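Local structure of N-acyl-D-glutamate deacylase (Bordetella bronchiseptica, 3GIP) at residues K250-R261 / Y343-I354; V144-A152 / G193-L204. The protein catalyses the zinc-dependent hydrolysis of N-acyl-D-glutamate, releasing D-glutamate and a carboxylic acid, as a member of the amidohydrolase superfamily. One frame throughout, in Å; residues are numbered along the deposited sequence.

Interaction 1 of 2, residues K250-R261 / Y343-I354; sequences KCMMPQNWGRSR and YFAMDEDEVKRI. With FMT (formic acid), chain D.
Two connections of the amidohydrolase TIM barrel meet here: the loop 250-261, which starts two residues after the zinc ligand His248, and the N-terminal turns of helix 348-354, where Glu350 receives Gly258 and Ser260. Glu350 OE1 takes Gly258 N at 2.8 Å on its syn side but well out of the carboxylate plane, while OE2 accepts Ser260 N and, through its anti lone pair, Ser260 OG at 2.6 Å. CG of Glu350 stands anti to the backbone N (chi1 178°), and the chain runs on extended, which carries the carboxylate across to these donors. A long acid suits the place because one buried carboxylate gathers two backbone N-H groups and a serine hydroxyl. Gly258 occupies the third position of a type II turn from Asn256 to Arg259, with a positive phi that glycine adopts readily. Water 1 adds a bridge, donating to Cys251 O and Glu350 OE1 and accepting from Asp347 N.

Ala345 O is gripped twice, by Met253 N at 2.8 Å and by Trp257 NE1 at 2.9 Å, the latter nearly straight (166°) with Ala345 O in the plane of the indole. The indole is sandwiched between Asp347 CB on one face, 3.8 Å from the five-membered ring centroid in a CH-pi contact, and Pro254 CA on the other. Asp347 also caps the helix by accepting from Asp349 N. Deeper in, the flexible chain of Met346 bends so that SD and CE lie against Lys250 CD, each at 3.8 Å. Lys250 NZ donates to a formate at O2 (2.7 Å) and forms a salt bridge with Glu222. Ile354 rests on Ser260 CB and also on strand 277-281, while Val351 touches helix 376-391 and Met252 and Tyr343 lie on strand 287-290.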
loop_
_atom_site.group_PDB
_atom_site.type_symbol
_atom_site.label_atom_id
_atom_site.label_comp_id
_atom_site.label_asym_id
_atom_site.label_seq_id
_atom_site.Cartn_x
_atom_site.Cartn_y
_atom_site.Cartn_z
ATOM N N LYS A 250 -6.695 -11.562 -3.407
ATOM C CA LYS A 250 -8.138 -11.678 -3.547
ATOM C C LYS A 250 -8.491 -12.715 -4.601
ATOM O O LYS A 250 -7.631 -13.163 -5.362
ATOM C CB LYS A 250 -8.701 -10.337 -4.016
ATOM C CG LYS A 250 -8.289 -10.012 -5.460
ATOM C CD LYS A 250 -8.840 -8.683 -5.945
ATOM C CE LYS A 250 -8.009 -7.520 -5.454
ATOM N NZ LYS A 250 -6.653 -7.481 -6.100
ATOM N N CYS A 251 -9.773 -13.066 -4.639
ATOM C CA CYS A 251 -10.319 -14.003 -5.615
ATOM C C CYS A 251 -11.533 -13.308 -6.228
ATOM O O CYS A 251 -12.555 -13.112 -5.566
ATOM C CB CYS A 251 -10.732 -15.309 -4.937
ATOM S SG CYS A 251 -9.335 -16.227 -4.255
ATOM N N MET A 252 -11.407 -12.920 -7.493
ATOM C CA MET A 252 -12.471 -12.212 -8.195
ATOM C C MET A 252 -13.414 -13.115 -8.981
ATOM O O MET A 252 -12.984 -14.094 -9.593
ATOM C CB MET A 252 -11.859 -11.172 -9.135
ATOM C CG MET A 252 -11.026 -10.115 -8.414
ATOM S SD MET A 252 -10.341 -8.898 -9.564
ATOM C CE MET A 252 -11.816 -7.917 -9.913
ATOM N N MET A 253 -14.694 -12.748 -8.958
ATOM C CA MET A 253 -15.783 -13.463 -9.630
ATOM C C MET A 253 -16.236 -14.689 -8.836
ATOM O O MET A 253 -15.421 -15.465 -8.341
ATOM C CB MET A 253 -15.381 -13.837 -11.059
ATOM C CG MET A 253 -15.063 -12.613 -11.917
ATOM S SD MET A 253 -14.777 -12.987 -13.656
ATOM C CE MET A 253 -16.414 -12.940 -14.264
ATOM N N PRO A 254 -17.559 -14.874 -8.709
ATOM C CA PRO A 254 -18.180 -15.979 -7.973
ATOM C C PRO A 254 -17.610 -17.377 -8.174
ATOM O O PRO A 254 -17.492 -18.135 -7.216
ATOM C CB PRO A 254 -19.644 -15.890 -8.392
ATOM C CG PRO A 254 -19.837 -14.427 -8.589
ATOM C CD PRO A 254 -18.591 -14.043 -9.355
ATOM N N GLN A 255 -17.261 -17.725 -9.407
ATOM C CA GLN A 255 -16.728 -19.056 -9.673
ATOM C C GLN A 255 -15.379 -19.281 -8.998
ATOM O O GLN A 255 -14.938 -20.419 -8.849
ATOM C CB GLN A 255 -16.586 -19.299 -11.185
ATOM C CG GLN A 255 -15.545 -18.427 -11.870
ATOM C CD GLN A 255 -16.123 -17.145 -12.429
ATOM O OE1 GLN A 255 -17.135 -16.640 -11.943
ATOM N NE2 GLN A 255 -15.473 -16.603 -13.456
ATOM N N ASN A 256 -14.735 -18.198 -8.579
ATOM C CA ASN A 256 -13.429 -18.291 -7.941
ATOM C C ASN A 256 -13.454 -18.050 -6.438
ATOM O O ASN A 256 -12.430 -18.165 -5.771
ATOM C CB ASN A 256 -12.468 -17.307 -8.606
ATOM C CG ASN A 256 -12.327 -17.564 -10.089
ATOM O OD1 ASN A 256 -12.515 -16.666 -10.914
ATOM N ND2 ASN A 256 -12.000 -18.799 -10.438
ATOM N N TRP A 257 -14.619 -17.716 -5.897
ATOM C CA TRP A 257 -14.703 -17.478 -4.466
ATOM C C TRP A 257 -14.341 -18.737 -3.689
ATOM O O TRP A 257 -14.850 -19.826 -3.970
ATOM C CB TRP A 257 -16.107 -17.013 -4.086
ATOM C CG TRP A 257 -16.440 -15.647 -4.607
ATOM C CD1 TRP A 257 -15.604 -14.785 -5.269
ATOM C CD2 TRP A 257 -17.695 -14.977 -4.486
ATOM N NE1 TRP A 257 -16.269 -13.616 -5.562
ATOM C CE2 TRP A 257 -17.553 -13.708 -5.093
ATOM C CE3 TRP A 257 -18.930 -15.324 -3.919
ATOM C CZ2 TRP A 257 -18.604 -12.783 -5.149
ATOM C CZ3 TRP A 257 -19.971 -14.405 -3.976
ATOM C CH2 TRP A 257 -19.800 -13.149 -4.587
ATOM N N GLY A 258 -13.437 -18.582 -2.726
ATOM C CA GLY A 258 -13.020 -19.706 -1.910
ATOM C C GLY A 258 -11.673 -20.287 -2.288
ATOM O O GLY A 258 -11.094 -21.070 -1.530
ATOM N N ARG A 259 -11.162 -19.906 -3.454
ATOM C CA ARG A 259 -9.882 -20.431 -3.908
ATOM C C ARG A 259 -8.687 -19.965 -3.088
ATOM O O ARG A 259 -7.575 -20.451 -3.289
ATOM C CB ARG A 259 -9.675 -20.106 -5.392
ATOM C CG ARG A 259 -10.678 -20.822 -6.297
ATOM C CD ARG A 259 -10.455 -20.524 -7.768
ATOM N NE ARG A 259 -9.195 -21.070 -8.262
ATOM C CZ ARG A 259 -8.779 -20.946 -9.518
ATOM N NH1 ARG A 259 -9.527 -20.297 -10.399
ATOM N NH2 ARG A 259 -7.616 -21.463 -9.892
ATOM N N SER A 260 -8.904 -19.038 -2.158
ATOM C CA SER A 260 -7.802 -18.570 -1.326
ATOM C C SER A 260 -7.384 -19.688 -0.373
ATOM O O SER A 260 -6.302 -19.655 0.208
ATOM C CB SER A 260 -8.199 -17.315 -0.538
ATOM O OG SER A 260 -9.281 -17.571 0.338
ATOM N N ARG A 261 -8.241 -20.687 -0.202
ATOM C CA ARG A 261 -7.865 -21.783 0.673
ATOM C C ARG A 261 -6.674 -22.472 0.018
ATOM O O ARG A 261 -5.721 -22.858 0.691
ATOM C CB ARG A 261 -9.050 -22.736 0.869
ATOM C CG ARG A 261 -10.228 -22.004 1.498
ATOM C CD ARG A 261 -11.313 -22.906 2.053
ATOM N NE ARG A 261 -12.331 -22.097 2.722
ATOM C CZ ARG A 261 -13.358 -22.581 3.409
ATOM N NH1 ARG A 261 -13.522 -23.894 3.532
ATOM N NH2 ARG A 261 -14.222 -21.749 3.981
ATOM N N TYR A 343 -14.628 -2.646 -9.408
ATOM C CA TYR A 343 -15.148 -3.954 -9.775
ATOM C C TYR A 343 -15.618 -4.669 -8.515
ATOM O O TYR A 343 -14.808 -5.104 -7.702
ATOM C CB TYR A 343 -14.043 -4.770 -10.452
ATOM C CG TYR A 343 -13.464 -4.097 -11.674
ATOM C CD1 TYR A 343 -14.078 -4.222 -12.920
ATOM C CD2 TYR A 343 -12.309 -3.318 -11.581
ATOM C CE1 TYR A 343 -13.554 -3.591 -14.046
ATOM C CE2 TYR A 343 -11.779 -2.680 -12.704
ATOM C CZ TYR A 343 -12.403 -2.824 -13.928
ATOM O OH TYR A 343 -11.869 -2.211 -15.042
ATOM N N PHE A 344 -16.933 -4.774 -8.357
ATOM C CA PHE A 344 -17.525 -5.434 -7.195
ATOM C C PHE A 344 -17.554 -6.921 -7.506
ATOM O O PHE A 344 -18.563 -7.448 -7.971
ATOM C CB PHE A 344 -18.932 -4.873 -6.980
ATOM C CG PHE A 344 -18.942 -3.403 -6.675
ATOM C CD1 PHE A 344 -18.568 -2.943 -5.412
ATOM C CD2 PHE A 344 -19.273 -2.471 -7.657
ATOM C CE1 PHE A 344 -18.523 -1.583 -5.132
ATOM C CE2 PHE A 344 -19.231 -1.105 -7.385
ATOM C CZ PHE A 344 -18.856 -0.660 -6.120
ATOM N N ALA A 345 -16.444 -7.603 -7.231
ATOM C CA ALA A 345 -16.341 -9.013 -7.581
ATOM C C ALA A 345 -15.815 -9.994 -6.546
ATOM O O ALA A 345 -15.546 -11.145 -6.886
ATOM C CB ALA A 345 -15.506 -9.141 -8.858
ATOM N N MET A 346 -15.666 -9.569 -5.297
ATOM C CA MET A 346 -15.157 -10.477 -4.277
ATOM C C MET A 346 -16.180 -10.802 -3.194
ATOM O O MET A 346 -17.214 -10.147 -3.081
ATOM C CB MET A 346 -13.895 -9.897 -3.626
ATOM C CG MET A 346 -12.704 -9.734 -4.574
ATOM S SD MET A 346 -12.550 -8.081 -5.294
ATOM C CE MET A 346 -11.737 -7.210 -3.952
ATOM N N ASP A 347 -15.869 -11.829 -2.409
ATOM C CA ASP A 347 -16.716 -12.279 -1.306
ATOM C C ASP A 347 -16.107 -11.734 -0.018
ATOM O O ASP A 347 -14.990 -12.102 0.352
ATOM C CB ASP A 347 -16.747 -13.811 -1.278
ATOM C CG ASP A 347 -17.535 -14.371 -0.103
ATOM O OD1 ASP A 347 -18.126 -13.585 0.672
ATOM O OD2 ASP A 347 -17.563 -15.611 0.042
ATOM N N GLU A 348 -16.834 -10.850 0.658
ATOM C CA GLU A 348 -16.336 -10.251 1.893
ATOM C C GLU A 348 -15.889 -11.288 2.920
ATOM O O GLU A 348 -14.933 -11.059 3.654
ATOM C CB GLU A 348 -17.398 -9.350 2.525
ATOM C CG GLU A 348 -16.868 -8.520 3.688
ATOM C CD GLU A 348 -17.963 -7.789 4.443
ATOM O OE1 GLU A 348 -18.907 -7.291 3.795
ATOM O OE2 GLU A 348 -17.872 -7.702 5.687
ATOM N N ASP A 349 -16.573 -12.424 2.990
ATOM C CA ASP A 349 -16.170 -13.436 3.962
ATOM C C ASP A 349 -14.780 -13.962 3.634
ATOM O O ASP A 349 -14.020 -14.320 4.533
ATOM C CB ASP A 349 -17.164 -14.603 4.004
ATOM C CG ASP A 349 -18.497 -14.213 4.608
ATOM O OD1 ASP A 349 -18.525 -13.303 5.464
ATOM O OD2 ASP A 349 -19.517 -14.833 4.238
ATOM N N GLU A 350 -14.451 -14.014 2.345
ATOM C CA GLU A 350 -13.139 -14.486 1.925
ATOM C C GLU A 350 -12.079 -13.423 2.208
ATOM O O GLU A 350 -10.965 -13.751 2.620
ATOM C CB GLU A 350 -13.142 -14.839 0.435
ATOM C CG GLU A 350 -11.786 -15.303 -0.082
ATOM C CD GLU A 350 -11.911 -16.234 -1.266
ATOM O OE1 GLU A 350 -12.678 -15.908 -2.194
ATOM O OE2 GLU A 350 -11.241 -17.287 -1.270
ATOM N N VAL A 351 -12.419 -12.158 1.974
ATOM C CA VAL A 351 -11.485 -11.070 2.244
ATOM C C VAL A 351 -11.086 -11.168 3.711
ATOM O O VAL A 351 -9.915 -11.034 4.068
ATOM C CB VAL A 351 -12.130 -9.688 2.012
ATOM C CG1 VAL A 351 -11.136 -8.591 2.359
ATOM C CG2 VAL A 351 -12.582 -9.554 0.564
ATOM N N LYS A 352 -12.078 -11.410 4.563
ATOM C CA LYS A 352 -11.845 -11.534 5.991
ATOM C C LYS A 352 -10.959 -12.731 6.334
ATOM O O LYS A 352 -10.080 -12.626 7.193
ATOM C CB LYS A 352 -13.188 -11.631 6.728
ATOM C CG LYS A 352 -13.976 -10.326 6.732
ATOM C CD LYS A 352 -15.333 -10.497 7.407
ATOM C CE LYS A 352 -16.011 -9.158 7.629
ATOM N NZ LYS A 352 -17.379 -9.325 8.199
ATOM N N ARG A 353 -11.180 -13.867 5.672
ATOM C CA ARG A 353 -10.367 -15.052 5.940
ATOM C C ARG A 353 -8.916 -14.825 5.530
ATOM O O ARG A 353 -7.989 -15.281 6.202
ATOM C CB ARG A 353 -10.904 -16.277 5.191
ATOM C CG ARG A 353 -12.242 -16.792 5.682
ATOM C CD ARG A 353 -12.456 -18.233 5.224
ATOM N NE ARG A 353 -12.492 -18.372 3.767
ATOM C CZ ARG A 353 -13.554 -18.102 3.011
ATOM N NH1 ARG A 353 -14.678 -17.680 3.571
ATOM N NH2 ARG A 353 -13.496 -18.255 1.694
ATOM N N ILE A 354 -8.724 -14.131 4.413
ATOM C CA ILE A 354 -7.380 -13.848 3.930
ATOM C C ILE A 354 -6.673 -12.945 4.934
ATOM O O ILE A 354 -5.503 -13.162 5.255
ATOM C CB ILE A 354 -7.422 -13.168 2.545
ATOM C CG1 ILE A 354 -7.979 -14.157 1.518
ATOM C CG2 ILE A 354 -6.018 -12.710 2.136
ATOM C CD1 ILE A 354 -8.239 -13.551 0.154
HETATM C C FMT D . -6.973 -3.832 -6.943
HETATM O O1 FMT D . -7.648 -2.839 -6.824
HETATM O O2 FMT D . -7.006 -4.773 -5.995
HETATM O O HOH W 1 -13.429 -13.401 -2.889
HETATM O O HOH W 2 -9.881 -18.839 2.726
#

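Interaction 2 of 2, residues V144-A152 / G193-L204; sequences VGHANLRLA and GAVAQAAELEGL
His146, Leu149 and Arg150 face the segment 193-204 from helix 146-152, which follows directly on a parallel strand of the TIM barrel; 193-204 is the loop after the next strand, 183-187, together with the start of helix 198-204. The two short helix axes are inclined at 109° and come no nearer than 12.6 Å, so long side chains have to span the gap.

Gly145 ends the strand and is the N-cap of the helix. Next to it, His146 places its ring among Gly193, Ala196, Leu201 and Leu204. CG lies anti to the backbone N (chi1 167°), carrying the imidazole across to 193-204. One face receives Leu201 CD2, a CH-pi contact 4.1 Å from the ring centroid, while Ala196 CB sits at the ring edge. Small residues fit here: Gly193, with no side chain, lets its CA come close to the imidazole.

One turn on, Leu149 meets Leu204 tip to tip, CD1 to CD2 at 4.0 Å, an apolar pair also backed by Met172 of helix 163-179 and Phe184 of strand 183-187.

Arg150 then supplies the polar link. Its chain runs extended from CG to NE, and Val195 CB and the backbone N of Ala196 lie over a guanidinium face, with Val195 CG1 3.7 Å from Arg150 NH1. NH1 has a partner of its own in Ala159 O, which helps fix the rotation of the group. Glu200, also extended, presents its carboxylate nearly coplanar with the guanidinium, 17° between planes, in a buried salt bridge whose charges probably offset each other. Arg150 NH2 donates to the syn lone pair of Glu200 OE1 at 2.8 Å.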
loop_
_atom_site.group_PDB
_atom_site.type_symbol
_atom_site.label_atom_id
_atom_site.label_comp_id
_atom_site.label_asym_id
_atom_site.label_seq_id
_atom_site.Cartn_x
_atom_site.Cartn_y
_atom_site.Cartn_z
ATOM N N VAL A 144 10.796 -0.145 -6.773
ATOM C CA VAL A 144 10.981 0.269 -8.159
ATOM C C VAL A 144 10.082 -0.639 -8.983
ATOM O O VAL A 144 10.073 -1.857 -8.795
ATOM C CB VAL A 144 12.452 0.124 -8.619
ATOM C CG1 VAL A 144 12.941 -1.285 -8.388
ATOM C CG2 VAL A 144 12.568 0.486 -10.097
ATOM N N GLY A 145 9.310 -0.044 -9.885
ATOM C CA GLY A 145 8.392 -0.821 -10.697
ATOM C C GLY A 145 8.980 -1.545 -11.889
ATOM O O GLY A 145 9.759 -0.977 -12.658
ATOM N N HIS A 146 8.602 -2.808 -12.042
ATOM C CA HIS A 146 9.060 -3.628 -13.157
ATOM C C HIS A 146 8.594 -3.002 -14.474
ATOM O O HIS A 146 9.292 -3.072 -15.487
ATOM C CB HIS A 146 8.512 -5.054 -13.001
ATOM C CG HIS A 146 8.653 -5.906 -14.225
ATOM N ND1 HIS A 146 9.863 -6.138 -14.843
ATOM C CD2 HIS A 146 7.730 -6.603 -14.931
ATOM C CE1 HIS A 146 9.680 -6.942 -15.876
ATOM N NE2 HIS A 146 8.394 -7.239 -15.951
ATOM N N ALA A 147 7.415 -2.387 -14.466
ATOM C CA ALA A 147 6.922 -1.745 -15.676
ATOM C C ALA A 147 7.888 -0.622 -16.041
ATOM O O ALA A 147 8.252 -0.458 -17.208
ATOM C CB ALA A 147 5.520 -1.193 -15.453
ATOM N N ASN A 148 8.304 0.147 -15.036
ATOM C CA ASN A 148 9.245 1.245 -15.254
ATOM C C ASN A 148 10.540 0.703 -15.842
ATOM O O ASN A 148 11.093 1.277 -16.784
ATOM C CB ASN A 148 9.564 1.958 -13.937
ATOM C CG ASN A 148 8.438 2.848 -13.468
ATOM O OD1 ASN A 148 8.551 4.074 -13.484
ATOM N ND2 ASN A 148 7.340 2.235 -13.043
ATOM N N LEU A 149 11.023 -0.402 -15.280
ATOM C CA LEU A 149 12.264 -1.001 -15.758
ATOM C C LEU A 149 12.157 -1.363 -17.231
ATOM O O LEU A 149 13.046 -1.032 -18.017
ATOM C CB LEU A 149 12.617 -2.242 -14.932
ATOM C CG LEU A 149 12.898 -1.968 -13.451
ATOM C CD1 LEU A 149 13.219 -3.277 -12.751
ATOM C CD2 LEU A 149 14.060 -0.991 -13.303
ATOM N N ARG A 150 11.073 -2.034 -17.609
ATOM C CA ARG A 150 10.875 -2.412 -19.001
ATOM C C ARG A 150 10.747 -1.188 -19.903
ATOM O O ARG A 150 11.362 -1.126 -20.968
ATOM C CB ARG A 150 9.620 -3.278 -19.167
ATOM C CG ARG A 150 9.890 -4.769 -19.199
ATOM C CD ARG A 150 8.730 -5.534 -19.828
ATOM N NE ARG A 150 9.115 -6.908 -20.136
ATOM C CZ ARG A 150 9.018 -7.462 -21.339
ATOM N NH1 ARG A 150 8.539 -6.763 -22.359
ATOM N NH2 ARG A 150 9.426 -8.709 -21.532
ATOM N N LEU A 151 9.946 -0.216 -19.479
ATOM C CA LEU A 151 9.732 0.987 -20.280
ATOM C C LEU A 151 10.977 1.853 -20.401
ATOM O O LEU A 151 11.103 2.638 -21.343
ATOM C CB LEU A 151 8.593 1.818 -19.692
ATOM C CG LEU A 151 7.226 1.130 -19.650
ATOM C CD1 LEU A 151 6.247 2.011 -18.898
ATOM C CD2 LEU A 151 6.736 0.848 -21.066
ATOM N N ALA A 152 11.893 1.710 -19.452
ATOM C CA ALA A 152 13.121 2.495 -19.459
ATOM C C ALA A 152 14.263 1.800 -20.191
ATOM O O ALA A 152 15.166 2.460 -20.713
ATOM C CB ALA A 152 13.542 2.804 -18.024
ATOM N N GLY A 193 4.414 -5.473 -18.192
ATOM C CA GLY A 193 4.885 -6.545 -17.328
ATOM C C GLY A 193 4.397 -7.939 -17.684
ATOM O O GLY A 193 5.125 -8.918 -17.520
ATOM N N ALA A 194 3.167 -8.029 -18.174
ATOM C CA ALA A 194 2.569 -9.306 -18.543
ATOM C C ALA A 194 3.374 -10.073 -19.590
ATOM O O ALA A 194 3.275 -11.297 -19.686
ATOM C CB ALA A 194 1.148 -9.078 -19.047
ATOM N N VAL A 195 4.168 -9.349 -20.375
ATOM C CA VAL A 195 4.980 -9.963 -21.421
ATOM C C VAL A 195 6.153 -10.758 -20.852
ATOM O O VAL A 195 6.651 -11.688 -21.490
ATOM C CB VAL A 195 5.535 -8.882 -22.383
ATOM C CG1 VAL A 195 6.406 -9.523 -23.454
ATOM C CG2 VAL A 195 4.386 -8.117 -23.019
ATOM N N ALA A 196 6.579 -10.396 -19.648
ATOM C CA ALA A 196 7.711 -11.051 -18.998
ATOM C C ALA A 196 7.518 -12.539 -18.727
ATOM O O ALA A 196 6.419 -12.993 -18.401
ATOM C CB ALA A 196 8.044 -10.330 -17.692
ATOM N N GLN A 197 8.604 -13.290 -18.877
ATOM C CA GLN A 197 8.602 -14.723 -18.621
ATOM C C GLN A 197 9.434 -14.990 -17.371
ATOM O O GLN A 197 10.066 -14.080 -16.833
ATOM C CB GLN A 197 9.179 -15.485 -19.818
ATOM C CG GLN A 197 8.318 -15.385 -21.066
ATOM C CD GLN A 197 8.777 -16.315 -22.174
ATOM O OE1 GLN A 197 8.147 -16.397 -23.229
ATOM N NE2 GLN A 197 9.876 -17.022 -21.940
ATOM N N ALA A 198 9.436 -16.238 -16.917
ATOM C CA ALA A 198 10.162 -16.619 -15.711
ATOM C C ALA A 198 11.602 -16.114 -15.618
ATOM O O ALA A 198 11.983 -15.525 -14.612
ATOM C CB ALA A 198 10.130 -18.136 -15.550
ATOM N N ALA A 199 12.399 -16.340 -16.658
ATOM C CA ALA A 199 13.800 -15.914 -16.649
ATOM C C ALA A 199 13.998 -14.430 -16.344
ATOM O O ALA A 199 14.918 -14.055 -15.613
ATOM C CB ALA A 199 14.458 -16.260 -17.986
ATOM N N GLU A 200 13.142 -13.589 -16.911
ATOM C CA GLU A 200 13.226 -12.150 -16.701
ATOM C C GLU A 200 12.959 -11.771 -15.249
ATOM O O GLU A 200 13.711 -11.006 -14.637
ATOM C CB GLU A 200 12.221 -11.436 -17.610
ATOM C CG GLU A 200 12.207 -9.921 -17.466
ATOM C CD GLU A 200 11.257 -9.256 -18.445
ATOM O OE1 GLU A 200 11.035 -9.824 -19.536
ATOM O OE2 GLU A 200 10.747 -8.158 -18.134
ATOM N N LEU A 201 11.882 -12.317 -14.696
ATOM C CA LEU A 201 11.504 -12.019 -13.323
ATOM C C LEU A 201 12.500 -12.600 -12.324
ATOM O O LEU A 201 12.820 -11.966 -11.314
ATOM C CB LEU A 201 10.090 -12.550 -13.063
ATOM C CG LEU A 201 9.051 -11.994 -14.050
ATOM C CD1 LEU A 201 7.690 -12.629 -13.796
ATOM C CD2 LEU A 201 8.975 -10.475 -13.916
ATOM N N GLU A 202 13.005 -13.794 -12.615
ATOM C CA GLU A 202 13.971 -14.442 -11.737
ATOM C C GLU A 202 15.268 -13.642 -11.702
ATOM O O GLU A 202 15.911 -13.535 -10.660
ATOM C CB GLU A 202 14.247 -15.869 -12.214
ATOM C CG GLU A 202 13.014 -16.757 -12.200
ATOM C CD GLU A 202 13.270 -18.129 -12.788
ATOM O OE1 GLU A 202 14.049 -18.221 -13.763
ATOM O OE2 GLU A 202 12.681 -19.111 -12.288
ATOM N N GLY A 203 15.648 -13.083 -12.850
ATOM C CA GLY A 203 16.861 -12.287 -12.909
ATOM C C GLY A 203 16.785 -11.114 -11.953
ATOM O O GLY A 203 17.733 -10.832 -11.220
ATOM N N LEU A 204 15.646 -10.425 -11.951
ATOM C CA LEU A 204 15.460 -9.283 -11.066
ATOM C C LEU A 204 15.399 -9.759 -9.617
ATOM O O LEU A 204 15.938 -9.112 -8.715
ATOM C CB LEU A 204 14.172 -8.541 -11.435
ATOM C CG LEU A 204 14.208 -7.897 -12.826
ATOM C CD1 LEU A 204 12.831 -7.362 -13.199
ATOM C CD2 LEU A 204 15.236 -6.775 -12.837
#

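How the interactions relate
Interaction 2 closes before interaction 1 opens, and the two do not touch: their centres are 28 Å apart and their nearest atoms about 15 Å. Both segments of interaction 2 follow barrel strands, 139-145 and 183-187; in interaction 1, 250-261 follows barrel strand 243-246, whereas 343-354 leads from a small antiparallel sheet toward barrel strand 360-362. They stand differently to the zinc ion held by Cys95, His218 and His248. The side chain of Lys250 in interaction 1 comes within about 6 Å of the metal, and formate beside it, probably from the crystallisation liquor, is consistent with an anion-accepting pocket. Interaction 2 lies further out, the His146 side chain about 12 Å from the zinc.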